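PDB 5TX7: D-isomer specific 2-hydroxyacid dehydrogenase family protein from Desulfovibrio vulgaris, which probably catalyses the NAD(P)-dependent interconversion of D-2-hydroxyacids and the corresponding 2-oxoacids. Local coordinates for residues L67-V72 with G89-N94; V5-Y10 with H47-N52; G171-A176 with Y187-H192; G148-I153 with T200-V205; A246-L251 with L276-C281. All coordinates share one frame; numbering follows the deposited sequence.

Contact 1: L67-V72 with G89-N94; sequences LRFVSV and GIPVSN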
# COMPACT_ATOMS: atom_id res chain seq x y z
N LEU A 67 -28.55 7.80 -34.04
CA LEU A 67 -28.10 7.66 -32.66
C LEU A 67 -29.25 7.89 -31.69
O LEU A 67 -29.86 8.94 -31.70
CB LEU A 67 -26.96 8.64 -32.36
CG LEU A 67 -26.31 8.61 -30.97
CD1 LEU A 67 -25.84 7.21 -30.64
CD2 LEU A 67 -25.17 9.61 -30.92
N ARG A 68 -29.55 6.87 -30.88
CA ARG A 68 -30.64 6.94 -29.92
C ARG A 68 -30.21 6.98 -28.46
O ARG A 68 -30.99 7.43 -27.63
CB ARG A 68 -31.62 5.78 -30.15
CG ARG A 68 -32.16 5.66 -31.58
CD ARG A 68 -32.56 7.00 -32.22
NE ARG A 68 -33.15 6.80 -33.55
CZ ARG A 68 -33.72 7.75 -34.30
NH1 ARG A 68 -33.80 9.01 -33.88
NH2 ARG A 68 -34.24 7.41 -35.49
N PHE A 69 -28.98 6.57 -28.13
CA PHE A 69 -28.53 6.51 -26.73
C PHE A 69 -27.01 6.55 -26.58
O PHE A 69 -26.29 5.82 -27.27
CB PHE A 69 -29.08 5.24 -26.06
CG PHE A 69 -28.71 5.11 -24.61
CD1 PHE A 69 -29.04 6.10 -23.69
CD2 PHE A 69 -28.06 3.97 -24.14
CE1 PHE A 69 -28.72 5.97 -22.35
CE2 PHE A 69 -27.74 3.85 -22.80
CZ PHE A 69 -28.06 4.85 -21.91
N VAL A 70 -26.54 7.39 -25.67
CA VAL A 70 -25.11 7.43 -25.35
C VAL A 70 -24.88 7.00 -23.90
O VAL A 70 -25.52 7.52 -22.98
CB VAL A 70 -24.53 8.83 -25.57
CG1 VAL A 70 -23.05 8.86 -25.19
CG2 VAL A 70 -24.73 9.23 -27.03
N SER A 71 -23.99 6.04 -23.70
CA SER A 71 -23.55 5.71 -22.35
C SER A 71 -22.07 6.04 -22.22
O SER A 71 -21.25 5.64 -23.06
CB SER A 71 -23.83 4.25 -22.00
OG SER A 71 -23.85 4.08 -20.59
N VAL A 72 -21.73 6.78 -21.17
CA VAL A 72 -20.37 7.22 -20.93
C VAL A 72 -19.71 6.27 -19.94
O VAL A 72 -20.26 6.01 -18.86
CB VAL A 72 -20.34 8.65 -20.37
CG1 VAL A 72 -18.90 9.10 -20.12
CG2 VAL A 72 -21.03 9.59 -21.34
N GLY A 89 -33.05 14.72 -28.40
CA GLY A 89 -33.80 13.58 -27.85
C GLY A 89 -32.96 12.35 -27.57
O GLY A 89 -33.47 11.24 -27.64
N ILE A 90 -31.69 12.55 -27.22
CA ILE A 90 -30.75 11.46 -26.93
C ILE A 90 -30.42 11.48 -25.44
O ILE A 90 -29.71 12.37 -24.99
CB ILE A 90 -29.45 11.62 -27.76
CG1 ILE A 90 -29.76 11.56 -29.26
CG2 ILE A 90 -28.44 10.52 -27.40
CD1 ILE A 90 -28.66 12.10 -30.14
N PRO A 91 -30.95 10.52 -24.66
CA PRO A 91 -30.51 10.38 -23.26
C PRO A 91 -29.03 10.04 -23.18
O PRO A 91 -28.53 9.27 -24.00
CB PRO A 91 -31.33 9.19 -22.74
CG PRO A 91 -32.45 8.99 -23.70
CD PRO A 91 -31.97 9.52 -25.02
N VAL A 92 -28.33 10.62 -22.21
CA VAL A 92 -26.93 10.30 -21.95
C VAL A 92 -26.85 9.77 -20.54
O VAL A 92 -27.27 10.44 -19.59
CB VAL A 92 -26.00 11.53 -22.10
CG1 VAL A 92 -24.55 11.13 -21.88
CG2 VAL A 92 -26.14 12.14 -23.48
N SER A 93 -26.30 8.57 -20.40
CA SER A 93 -26.08 7.98 -19.08
C SER A 93 -24.59 7.91 -18.74
O SER A 93 -23.74 7.77 -19.64
CB SER A 93 -26.70 6.59 -19.02
OG SER A 93 -28.11 6.66 -19.08
N ASN A 94 -24.28 8.00 -17.44
CA ASN A 94 -22.92 7.72 -16.93
C ASN A 94 -22.94 6.55 -15.96
O ASN A 94 -23.97 5.88 -15.83
CB ASN A 94 -22.30 8.99 -16.32
CG ASN A 94 -22.93 9.39 -15.00
OD1 ASN A 94 -23.98 8.87 -14.59
ND2 ASN A 94 -22.28 10.33 -14.33
O HOH W 1 -33.48 8.51 -28.52

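Contact 2: V5-Y10 with H47-N52; sequences VALDGY and HVVLTN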
# COMPACT_ATOMS: atom_id res chain seq x y z
N VAL A 5 -21.75 0.70 -30.68
CA VAL A 5 -20.35 1.01 -31.02
C VAL A 5 -19.61 1.61 -29.82
O VAL A 5 -20.05 2.61 -29.24
CB VAL A 5 -20.26 1.96 -32.22
CG1 VAL A 5 -18.82 2.27 -32.58
CG2 VAL A 5 -20.95 1.34 -33.42
N ALA A 6 -18.48 0.98 -29.46
CA ALA A 6 -17.55 1.54 -28.47
C ALA A 6 -16.40 2.24 -29.21
O ALA A 6 -15.62 1.60 -29.94
CB ALA A 6 -17.03 0.45 -27.56
N LEU A 7 -16.31 3.56 -29.04
CA LEU A 7 -15.35 4.38 -29.76
C LEU A 7 -13.95 4.35 -29.14
O LEU A 7 -12.97 4.58 -29.84
CB LEU A 7 -15.85 5.83 -29.90
CG LEU A 7 -17.13 6.01 -30.72
CD1 LEU A 7 -17.64 7.44 -30.63
CD2 LEU A 7 -16.92 5.60 -32.18
N ASP A 8 -13.85 4.08 -27.85
CA ASP A 8 -12.53 3.89 -27.22
C ASP A 8 -12.60 2.89 -26.09
O ASP A 8 -12.57 3.25 -24.93
CB ASP A 8 -11.93 5.24 -26.76
CG ASP A 8 -12.79 5.99 -25.75
OD1 ASP A 8 -14.04 5.82 -25.76
OD2 ASP A 8 -12.22 6.77 -24.95
N GLY A 9 -12.69 1.62 -26.46
CA GLY A 9 -12.87 0.53 -25.51
C GLY A 9 -11.61 -0.08 -24.93
O GLY A 9 -11.68 -0.90 -24.01
N TYR A 10 -10.45 0.31 -25.43
CA TYR A 10 -9.21 -0.34 -24.99
C TYR A 10 -8.93 -0.14 -23.50
O TYR A 10 -8.69 -1.11 -22.80
CB TYR A 10 -8.02 0.13 -25.83
CG TYR A 10 -6.74 -0.60 -25.49
CD1 TYR A 10 -6.58 -1.96 -25.79
CD2 TYR A 10 -5.71 0.04 -24.83
CE1 TYR A 10 -5.41 -2.63 -25.47
CE2 TYR A 10 -4.54 -0.61 -24.51
CZ TYR A 10 -4.38 -1.95 -24.82
OH TYR A 10 -3.18 -2.58 -24.49
N HIS A 47 -27.21 2.62 -33.03
CA HIS A 47 -28.29 3.00 -32.13
C HIS A 47 -27.71 3.54 -30.81
O HIS A 47 -28.24 4.49 -30.23
CB HIS A 47 -29.15 1.79 -31.74
CG HIS A 47 -29.92 1.18 -32.86
ND1 HIS A 47 -29.35 0.57 -33.96
CD2 HIS A 47 -31.26 0.98 -32.98
CE1 HIS A 47 -30.30 0.07 -34.73
NE2 HIS A 47 -31.47 0.30 -34.15
N VAL A 48 -26.63 2.89 -30.34
CA VAL A 48 -26.00 3.19 -29.06
C VAL A 48 -24.50 3.41 -29.25
O VAL A 48 -23.82 2.57 -29.85
CB VAL A 48 -26.14 2.01 -28.05
CG1 VAL A 48 -25.53 2.37 -26.70
CG2 VAL A 48 -27.59 1.63 -27.87
N VAL A 49 -24.00 4.52 -28.72
CA VAL A 49 -22.58 4.82 -28.74
C VAL A 49 -22.03 4.79 -27.30
O VAL A 49 -22.63 5.36 -26.38
CB VAL A 49 -22.30 6.19 -29.40
CG1 VAL A 49 -20.90 6.72 -29.08
CG2 VAL A 49 -22.48 6.09 -30.90
N LEU A 50 -20.90 4.11 -27.12
CA LEU A 50 -20.18 4.10 -25.83
C LEU A 50 -18.89 4.91 -26.00
O LEU A 50 -18.13 4.68 -26.95
CB LEU A 50 -19.84 2.68 -25.41
CG LEU A 50 -21.01 1.69 -25.42
CD1 LEU A 50 -20.48 0.28 -25.13
CD2 LEU A 50 -22.10 2.12 -24.43
N THR A 51 -18.69 5.88 -25.11
CA THR A 51 -17.50 6.71 -25.12
C THR A 51 -16.97 6.83 -23.69
O THR A 51 -17.74 6.96 -22.75
CB THR A 51 -17.78 8.11 -25.70
OG1 THR A 51 -16.59 8.91 -25.63
CG2 THR A 51 -18.91 8.86 -24.96
N ASN A 52 -15.66 6.75 -23.54
CA ASN A 52 -15.00 7.09 -22.30
C ASN A 52 -14.57 8.55 -22.41
O ASN A 52 -15.11 9.41 -21.74
CB ASN A 52 -13.82 6.13 -22.03
CG ASN A 52 -13.31 6.21 -20.61
OD1 ASN A 52 -13.45 7.23 -19.93
ND2 ASN A 52 -12.71 5.11 -20.14
O HOH W 2 -12.59 3.04 -22.19

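Contact 3: G171-A176 with Y187-H192; sequences GMNVIA and YRPFEH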
# COMPACT_ATOMS: atom_id res chain seq x y z
N GLY A 171 -4.59 3.29 12.15
CA GLY A 171 -4.26 4.07 13.35
C GLY A 171 -4.14 5.58 13.19
O GLY A 171 -3.56 6.23 14.04
N MET A 172 -4.70 6.13 12.11
CA MET A 172 -4.66 7.57 11.87
C MET A 172 -5.91 8.23 12.45
O MET A 172 -6.97 7.63 12.51
CB MET A 172 -4.59 7.90 10.38
CG MET A 172 -3.49 7.22 9.61
SD MET A 172 -3.40 7.62 7.86
CE MET A 172 -2.67 9.25 8.01
N ASN A 173 -5.76 9.48 12.86
CA ASN A 173 -6.89 10.33 13.16
C ASN A 173 -7.40 10.80 11.83
O ASN A 173 -6.61 10.94 10.89
CB ASN A 173 -6.47 11.54 13.98
CG ASN A 173 -5.78 11.14 15.26
OD1 ASN A 173 -6.39 10.62 16.15
ND2 ASN A 173 -4.49 11.38 15.36
N VAL A 174 -8.70 11.04 11.75
CA VAL A 174 -9.35 11.48 10.53
C VAL A 174 -10.08 12.80 10.79
O VAL A 174 -10.76 12.96 11.80
CB VAL A 174 -10.34 10.43 10.00
CG1 VAL A 174 -10.96 10.87 8.69
CG2 VAL A 174 -9.64 9.08 9.83
N ILE A 175 -9.90 13.74 9.87
CA ILE A 175 -10.69 14.95 9.81
C ILE A 175 -11.14 15.16 8.37
O ILE A 175 -10.40 14.86 7.44
CB ILE A 175 -9.94 16.17 10.36
CG1 ILE A 175 -8.70 16.51 9.51
CG2 ILE A 175 -9.56 15.92 11.82
CD1 ILE A 175 -7.91 17.68 10.07
N ALA A 176 -12.36 15.64 8.19
CA ALA A 176 -12.95 15.78 6.87
C ALA A 176 -13.50 17.18 6.66
O ALA A 176 -14.17 17.70 7.54
CB ALA A 176 -14.05 14.76 6.70
N TYR A 187 -16.59 5.53 13.54
CA TYR A 187 -15.23 5.32 14.06
C TYR A 187 -14.70 6.62 14.67
O TYR A 187 -15.09 7.71 14.27
CB TYR A 187 -14.27 4.77 13.00
CG TYR A 187 -14.06 5.67 11.79
CD1 TYR A 187 -13.24 6.79 11.86
CD2 TYR A 187 -14.69 5.39 10.56
CE1 TYR A 187 -13.08 7.62 10.77
CE2 TYR A 187 -14.52 6.21 9.47
CZ TYR A 187 -13.70 7.33 9.58
OH TYR A 187 -13.53 8.14 8.52
N ARG A 188 -13.78 6.47 15.62
CA ARG A 188 -13.13 7.60 16.25
C ARG A 188 -11.64 7.32 16.35
O ARG A 188 -11.25 6.16 16.37
CB ARG A 188 -13.76 7.83 17.63
CG ARG A 188 -15.23 8.24 17.58
CD ARG A 188 -15.43 9.59 16.87
NE ARG A 188 -16.82 10.03 16.94
CZ ARG A 188 -17.76 9.85 16.00
NH1 ARG A 188 -17.52 9.22 14.84
NH2 ARG A 188 -18.99 10.33 16.25
N PRO A 189 -10.78 8.34 16.39
CA PRO A 189 -11.14 9.77 16.35
C PRO A 189 -11.53 10.27 14.96
O PRO A 189 -10.84 9.97 13.98
CB PRO A 189 -9.84 10.48 16.80
CG PRO A 189 -9.01 9.38 17.40
CD PRO A 189 -9.33 8.18 16.57
N PHE A 190 -12.65 10.98 14.89
CA PHE A 190 -13.11 11.61 13.67
C PHE A 190 -13.70 12.95 14.02
O PHE A 190 -14.32 13.09 15.06
CB PHE A 190 -14.19 10.77 12.98
CG PHE A 190 -14.81 11.47 11.81
CD1 PHE A 190 -14.18 11.47 10.58
CD2 PHE A 190 -16.01 12.16 11.95
CE1 PHE A 190 -14.73 12.14 9.49
CE2 PHE A 190 -16.57 12.83 10.87
CZ PHE A 190 -15.93 12.81 9.63
N GLU A 191 -13.53 13.93 13.13
CA GLU A 191 -14.08 15.26 13.32
C GLU A 191 -14.28 15.97 11.97
O GLU A 191 -13.50 15.81 11.04
CB GLU A 191 -13.12 16.03 14.22
CG GLU A 191 -13.60 17.35 14.76
CD GLU A 191 -12.50 18.09 15.52
OE1 GLU A 191 -11.61 17.42 16.10
OE2 GLU A 191 -12.54 19.35 15.54
N HIS A 192 -15.37 16.73 11.85
CA HIS A 192 -15.56 17.66 10.73
C HIS A 192 -14.81 18.97 10.98
O HIS A 192 -14.87 19.50 12.08
CB HIS A 192 -17.05 17.96 10.50
CG HIS A 192 -17.81 16.83 9.91
ND1 HIS A 192 -18.80 16.16 10.59
CD2 HIS A 192 -17.70 16.21 8.71
CE1 HIS A 192 -19.29 15.20 9.82
NE2 HIS A 192 -18.64 15.22 8.67

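Contact 4: G148-I153 with T200-V205; sequences GKTMGI and TSADVV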
# COMPACT_ATOMS: atom_id res chain seq x y z
N GLY A 148 -0.89 7.39 14.43
CA GLY A 148 -0.92 8.68 15.10
C GLY A 148 -0.88 9.93 14.22
O GLY A 148 -1.03 11.03 14.74
N LYS A 149 -0.69 9.77 12.91
CA LYS A 149 -0.81 10.90 11.99
C LYS A 149 -2.29 11.24 11.74
O LYS A 149 -3.16 10.40 11.94
CB LYS A 149 -0.13 10.61 10.65
CG LYS A 149 1.37 10.37 10.67
CD LYS A 149 1.91 10.46 9.24
CE LYS A 149 3.42 10.41 9.10
NZ LYS A 149 4.19 11.03 10.22
N THR A 150 -2.55 12.47 11.31
CA THR A 150 -3.89 12.93 10.98
C THR A 150 -4.07 12.94 9.46
O THR A 150 -3.30 13.56 8.73
CB THR A 150 -4.17 14.31 11.59
OG1 THR A 150 -4.22 14.16 13.01
CG2 THR A 150 -5.49 14.89 11.14
N MET A 151 -5.10 12.23 9.00
CA MET A 151 -5.51 12.24 7.62
C MET A 151 -6.62 13.27 7.48
O MET A 151 -7.66 13.17 8.14
CB MET A 151 -6.02 10.85 7.20
CG MET A 151 -6.64 10.76 5.82
SD MET A 151 -5.47 10.83 4.45
CE MET A 151 -4.85 9.16 4.49
N GLY A 152 -6.38 14.25 6.61
CA GLY A 152 -7.33 15.30 6.28
C GLY A 152 -7.90 14.99 4.91
O GLY A 152 -7.15 14.83 3.95
N ILE A 153 -9.22 14.90 4.83
CA ILE A 153 -9.91 14.45 3.62
C ILE A 153 -10.76 15.61 3.10
O ILE A 153 -11.73 16.00 3.74
CB ILE A 153 -10.78 13.20 3.95
CG1 ILE A 153 -9.87 12.07 4.42
CG2 ILE A 153 -11.62 12.77 2.75
CD1 ILE A 153 -10.61 10.85 4.92
N THR A 200 -3.99 23.06 8.59
CA THR A 200 -3.13 23.29 9.75
C THR A 200 -3.00 22.03 10.63
O THR A 200 -2.00 21.87 11.31
CB THR A 200 -3.54 24.51 10.64
OG1 THR A 200 -4.75 24.26 11.33
CG2 THR A 200 -3.70 25.76 9.85
N SER A 201 -4.00 21.15 10.61
CA SER A 201 -4.03 19.98 11.51
C SER A 201 -3.63 18.65 10.87
O SER A 201 -3.31 17.72 11.59
CB SER A 201 -5.43 19.81 12.10
OG SER A 201 -5.76 20.94 12.88
N ALA A 202 -3.68 18.54 9.54
CA ALA A 202 -3.43 17.28 8.86
C ALA A 202 -1.96 17.06 8.54
O ALA A 202 -1.28 17.96 8.04
CB ALA A 202 -4.22 17.23 7.57
N ASP A 203 -1.51 15.84 8.81
CA ASP A 203 -0.20 15.35 8.37
C ASP A 203 -0.23 14.77 6.96
O ASP A 203 0.80 14.74 6.31
CB ASP A 203 0.30 14.27 9.33
CG ASP A 203 0.49 14.79 10.73
OD1 ASP A 203 1.27 15.74 10.90
OD2 ASP A 203 -0.18 14.28 11.67
N VAL A 204 -1.38 14.26 6.54
CA VAL A 204 -1.60 13.79 5.19
C VAL A 204 -2.90 14.40 4.72
O VAL A 204 -3.90 14.29 5.40
CB VAL A 204 -1.76 12.26 5.11
CG1 VAL A 204 -1.96 11.82 3.65
CG2 VAL A 204 -0.58 11.56 5.75
N VAL A 205 -2.88 15.01 3.54
CA VAL A 205 -4.07 15.56 2.93
C VAL A 205 -4.36 14.79 1.66
O VAL A 205 -3.49 14.70 0.82
CB VAL A 205 -3.86 17.04 2.54
CG1 VAL A 205 -5.03 17.55 1.70
CG2 VAL A 205 -3.75 17.89 3.78

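Contact 5: A246-L251 with L276-C281; sequences AVAEAL and LSAKNC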
# COMPACT_ATOMS: atom_id res chain seq x y z
N ALA A 246 3.41 26.18 -6.51
CA ALA A 246 3.50 26.20 -5.05
C ALA A 246 3.83 24.83 -4.47
O ALA A 246 4.62 24.72 -3.52
CB ALA A 246 2.21 26.72 -4.44
N VAL A 247 3.26 23.78 -5.07
CA VAL A 247 3.51 22.41 -4.61
C VAL A 247 4.96 22.00 -4.91
O VAL A 247 5.63 21.42 -4.06
CB VAL A 247 2.47 21.44 -5.21
CG1 VAL A 247 2.79 19.99 -4.89
CG2 VAL A 247 1.07 21.79 -4.70
N ALA A 248 5.45 22.33 -6.11
CA ALA A 248 6.85 22.05 -6.44
C ALA A 248 7.80 22.70 -5.43
O ALA A 248 8.68 22.05 -4.90
CB ALA A 248 7.16 22.51 -7.85
N GLU A 249 7.58 23.98 -5.16
CA GLU A 249 8.38 24.74 -4.19
C GLU A 249 8.28 24.16 -2.77
O GLU A 249 9.28 24.10 -2.06
CB GLU A 249 8.04 26.25 -4.24
CG GLU A 249 8.97 27.07 -5.15
CD GLU A 249 8.34 28.31 -5.83
OE1 GLU A 249 8.90 28.76 -6.85
OE2 GLU A 249 7.31 28.87 -5.36
N ALA A 250 7.09 23.69 -2.38
CA ALA A 250 6.90 23.04 -1.06
C ALA A 250 7.64 21.72 -0.93
O ALA A 250 8.13 21.38 0.16
CB ALA A 250 5.42 22.82 -0.75
N LEU A 251 7.70 20.97 -2.02
CA LEU A 251 8.47 19.74 -2.05
C LEU A 251 9.96 20.05 -1.95
O LEU A 251 10.65 19.45 -1.11
CB LEU A 251 8.15 18.94 -3.31
CG LEU A 251 6.77 18.22 -3.26
CD1 LEU A 251 6.29 17.84 -4.65
CD2 LEU A 251 6.81 16.98 -2.36
N LEU A 276 7.49 17.50 -12.41
CA LEU A 276 8.43 16.47 -12.91
C LEU A 276 9.89 16.70 -12.52
O LEU A 276 10.71 15.79 -12.65
CB LEU A 276 8.30 16.32 -14.43
CG LEU A 276 7.05 15.58 -14.87
CD1 LEU A 276 6.78 15.83 -16.35
CD2 LEU A 276 7.18 14.07 -14.62
N SER A 277 10.23 17.91 -12.06
CA SER A 277 11.57 18.22 -11.56
C SER A 277 11.64 18.25 -10.03
O SER A 277 12.74 18.40 -9.47
CB SER A 277 12.02 19.59 -12.09
OG SER A 277 11.75 19.73 -13.47
N ALA A 278 10.49 18.12 -9.36
CA ALA A 278 10.42 18.27 -7.90
C ALA A 278 10.86 16.98 -7.21
O ALA A 278 10.51 15.89 -7.67
CB ALA A 278 9.00 18.62 -7.47
N LYS A 279 11.59 17.11 -6.12
CA LYS A 279 11.97 15.94 -5.31
C LYS A 279 10.76 15.36 -4.56
O LYS A 279 9.78 16.03 -4.35
CB LYS A 279 13.13 16.26 -4.38
CG LYS A 279 12.84 17.20 -3.22
CD LYS A 279 14.16 17.64 -2.60
CE LYS A 279 14.00 18.18 -1.19
NZ LYS A 279 15.30 18.75 -0.73
N ASN A 280 10.86 14.07 -4.21
CA ASN A 280 9.84 13.33 -3.45
C ASN A 280 8.43 13.41 -4.03
O ASN A 280 7.44 13.41 -3.30
CB ASN A 280 9.81 13.80 -2.00
CG ASN A 280 11.15 13.62 -1.31
OD1 ASN A 280 11.76 12.56 -1.40
ND2 ASN A 280 11.60 14.66 -0.60
N CYS A 281 8.33 13.48 -5.36
CA CYS A 281 7.04 13.55 -6.04
C CYS A 281 6.84 12.24 -6.79
O CYS A 281 7.67 11.84 -7.60
CB CYS A 281 7.02 14.71 -7.02
SG CYS A 281 5.36 15.11 -7.61
O HOH W 3 10.48 17.01 0.19

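Contact 1: L67-V72 with G89-N94
The Phe69 ring extends from its own strand toward the parallel neighbour, where one side of it, CD1, CE1 and CZ, runs along Pro91 and Ser93. With CG anti to the backbone N (chi1 -178°), the phenyl group swings toward the second strand, crossing Pro91 at about a right angle, CD1 lying 4.0 Å from Pro91 CB. Its far edge meets Ser93, whose OG lies near the ring plane, 3.4 Å from Phe69 CZ, while that hydroxyl bonds to the carbonyl of Val315. On the face that carries Val70 and Val92 the contacts are aliphatic: the Val70 and Ile90 side chains cross obliquely, CG2 of Val70 3.9 Å from CG2 of Ile90, and Val72 meets Val92 in the same slanting way. Between the two layers runs a parallel ladder of nearly straight bonds, each close to its C=O axis: Val70 N to Pro91 O at 3.2 Å, Ser93 N to Val70 O at 2.9 Å and Val72 N to Ser93 O at 2.7 Å. Where the strands begin, a water donates to both Arg68 O and Gly89 O. The contact closes a beta-alpha-beta unit. Helix 82-87 covers Ile90 and Val92; helix 292-310 lies on the face of Ser71 and Ser93, where Phe309 stacks on Phe69, and strand 48-51 flanks strand 69-72 on its other edge.

Contact 2: V5-Y10 with H47-N52
Strands 3-6 and 48-51 are parallel neighbours inside the five-stranded sheet that also holds strands 27-30, 69-72 and 92-93, an open alpha/beta arrangement. Val5 N donates to Val48 O (2.9 Å), Leu50 N to Val5 O (2.7 Å) and Leu7 N to Leu50 O (3.0 Å). Beyond this ladder the Asp8 side chain takes over the pairing. From CB its CG stands between the backbone N and the carbonyl carbon (chi1 60°), the crowded position, which carries the carboxylate across to residues 51 and 52. CG lies 3.7 Å from Asn52 N. OD1 receives that N-H on its syn lone pair and also borders Thr51 CA at 3.6 Å. OD2 rests against Asn52 CB and accepts a further bond from the backbone N of Lys53, so two consecutive amides would tend to stabilise the negative charge. The carboxylate and the Asn52 amide planes stand 68° apart, and a water joins Asp8 O to Asn52 ND2. On the Val5 and Val49 face, the Leu7 and Val49 side chains cross obliquely, Leu7 CD1 3.7 Å from Val49 CG1. The bond from Asn52 N to Asp8 OD1 spans 2.9 Å and is practically linear, 179° at the hydrogen.

Contact 3: G171-A176 with Y187-H192
Val174 is at the dense centre of this contact, with two aromatic side chains of the other segment against it. Its CG1 lies at the edge of the Phe190 ring, near the ring plane and 3.8 Å from CD1, and the two side chains cross obliquely. Tyr187 stands at about a right angle to Val174: its CE1 is 3.9 Å from Val174 CG2, and its OH also reaches the CG1 methyl. Phe190, its CG anti to the backbone N (chi1 173°), carries CE1 on to Ala176 CB at 3.9 Å. Ala167 of helix 158-169 presses on Val174, and the Phe190 ring meets that of Phe156. Strand 190-192 is the outermost strand, within this chain, of the parallel sheet of the Rossmann-type NAD-binding domain. The ladder to strand 173-177 is uneven: Val174 N reaches Pro189 O at 3.3 Å from above the carbonyl plane, and Glu191 N to Val174 O bends to 136° at the hydrogen. The remaining rung, Ala176 N to Glu191 O, runs nearly along the C=O axis. Within strand 190-192, Phe190 CE2 sits over one face of the His192 imidazole, offset toward its rim. On the solvent side the exposed Pro189, entered through a cis peptide bond, touches Asn173 OD1 with CG of its ring, and the packing thins at Glu191, whose exposed side chain comes no nearer than 4.3 Å, CB to Ile175 CG2.

Contact 4: G148-I153 with T200-V205
Strands 150-154 and 204-207 run parallel, Met151 pairing with Val204 and Gly152 with Val205, and the Thr150 carbonyl gathers two amides where the second strand starts. Val204 N approaches Thr150 O nearly along the C=O axis at 3.0 Å, while Asp203 N comes in at 2.9 Å on a lone pair in the carbonyl plane, a more bent bond of 131° at the hydrogen. The next rung, Gly152 N to Val204 O, is 2.8 Å long and essentially straight. Asp203 answers Thr150 from the other direction: with CG anti to its own carbonyl carbon (chi1 -61°), it brings OD2 to Thr150 N at 3.0 Å, accepting on the anti lone pair. Backbone and side chain of Asp203 thus grip both ends of one residue. OD1 forms a salt bridge with Arg228, which ties the carboxylate to a second part of the fold. These strands are the first and fourth of the seven-stranded Rossmann-type sheet, side by side at the place where the order reverses from one half of the sheet to the other. Lys149 crosses Asp203 at about a right angle with its aliphatic part, CB 3.8 Å from OD2, and its amine bridges instead to Glu144. On the face of Met151 and Val204, the methionine chain folds at chi2 and chi3 so that SD rests on Val204 CG1 at 3.7 Å, beneath Phe108 and Leu111 of helix 100-116. Opposite, Ala202 CB lies 3.9 Å from Gly152 CA, a place where glycine leaves the methyl room.

Contact 5: A246-L251 with L276-C281
Apolar packing centres on Leu251 of helix 244-253. Its CG is anti to the carbonyl carbon (chi1 -75°), which points the two methyls into the turn that leads from helix 274-277 to strand 281-283. CD1 touches both Ala278 CB and Cys281 CB, each 4.0 Å away. One turn earlier on the helix, Ala248 CB meets Ala278 CB at 4.3 Å, so the two alanines let helix and turn come close. Leu256 and Ala259 of strand 256-261 also touch Leu251, so it packs from the helix against both turn and sheet. A second kind of contact sets carbons against backbone carbonyls: Leu251 CB lies 3.5 Å from Lys279 O, Leu251 CD2 3.7 Å from Asn280 O, and the Lys279 chain, extended beyond CG, lays its CE 3.6 Å from Leu251 O. Polar links are fewer. A water donates to Leu251 O at 2.8 Å and accepts from Asn280 ND2 at 2.7 Å, bridging the helix backbone to the turn, and Lys279 NZ makes a weak hydrogen bond to Asp252 O. The helix is therefore held to the turn before the edge strand 281-283 by one leucine and small alanines, with water bridging at the polar margin.

From the N terminus, contact 2 closes first, returning the chain from 5-10 to 47-52, and contact 1 follows in series with a shorter loop from 67-72 to 89-94. They share one sheet: Phe69 O and Val49 N, 3.0 Å apart, link its neighbouring strands. The other three belong to the seven-stranded sheet, their contact centres 38 to 41 Å from those of contacts 1 and 2. Contact 4 opens at 148-153 and closes at 200-205; the whole of contact 3 falls within that span, and the two meet along strands 150-154 and 173-177. Contact 5 closes last, tying helix 244-253 to the turn that enters strand 281-283 at the sheet's edge. None cross, and contacts 2 and 5 both reach the second subunit.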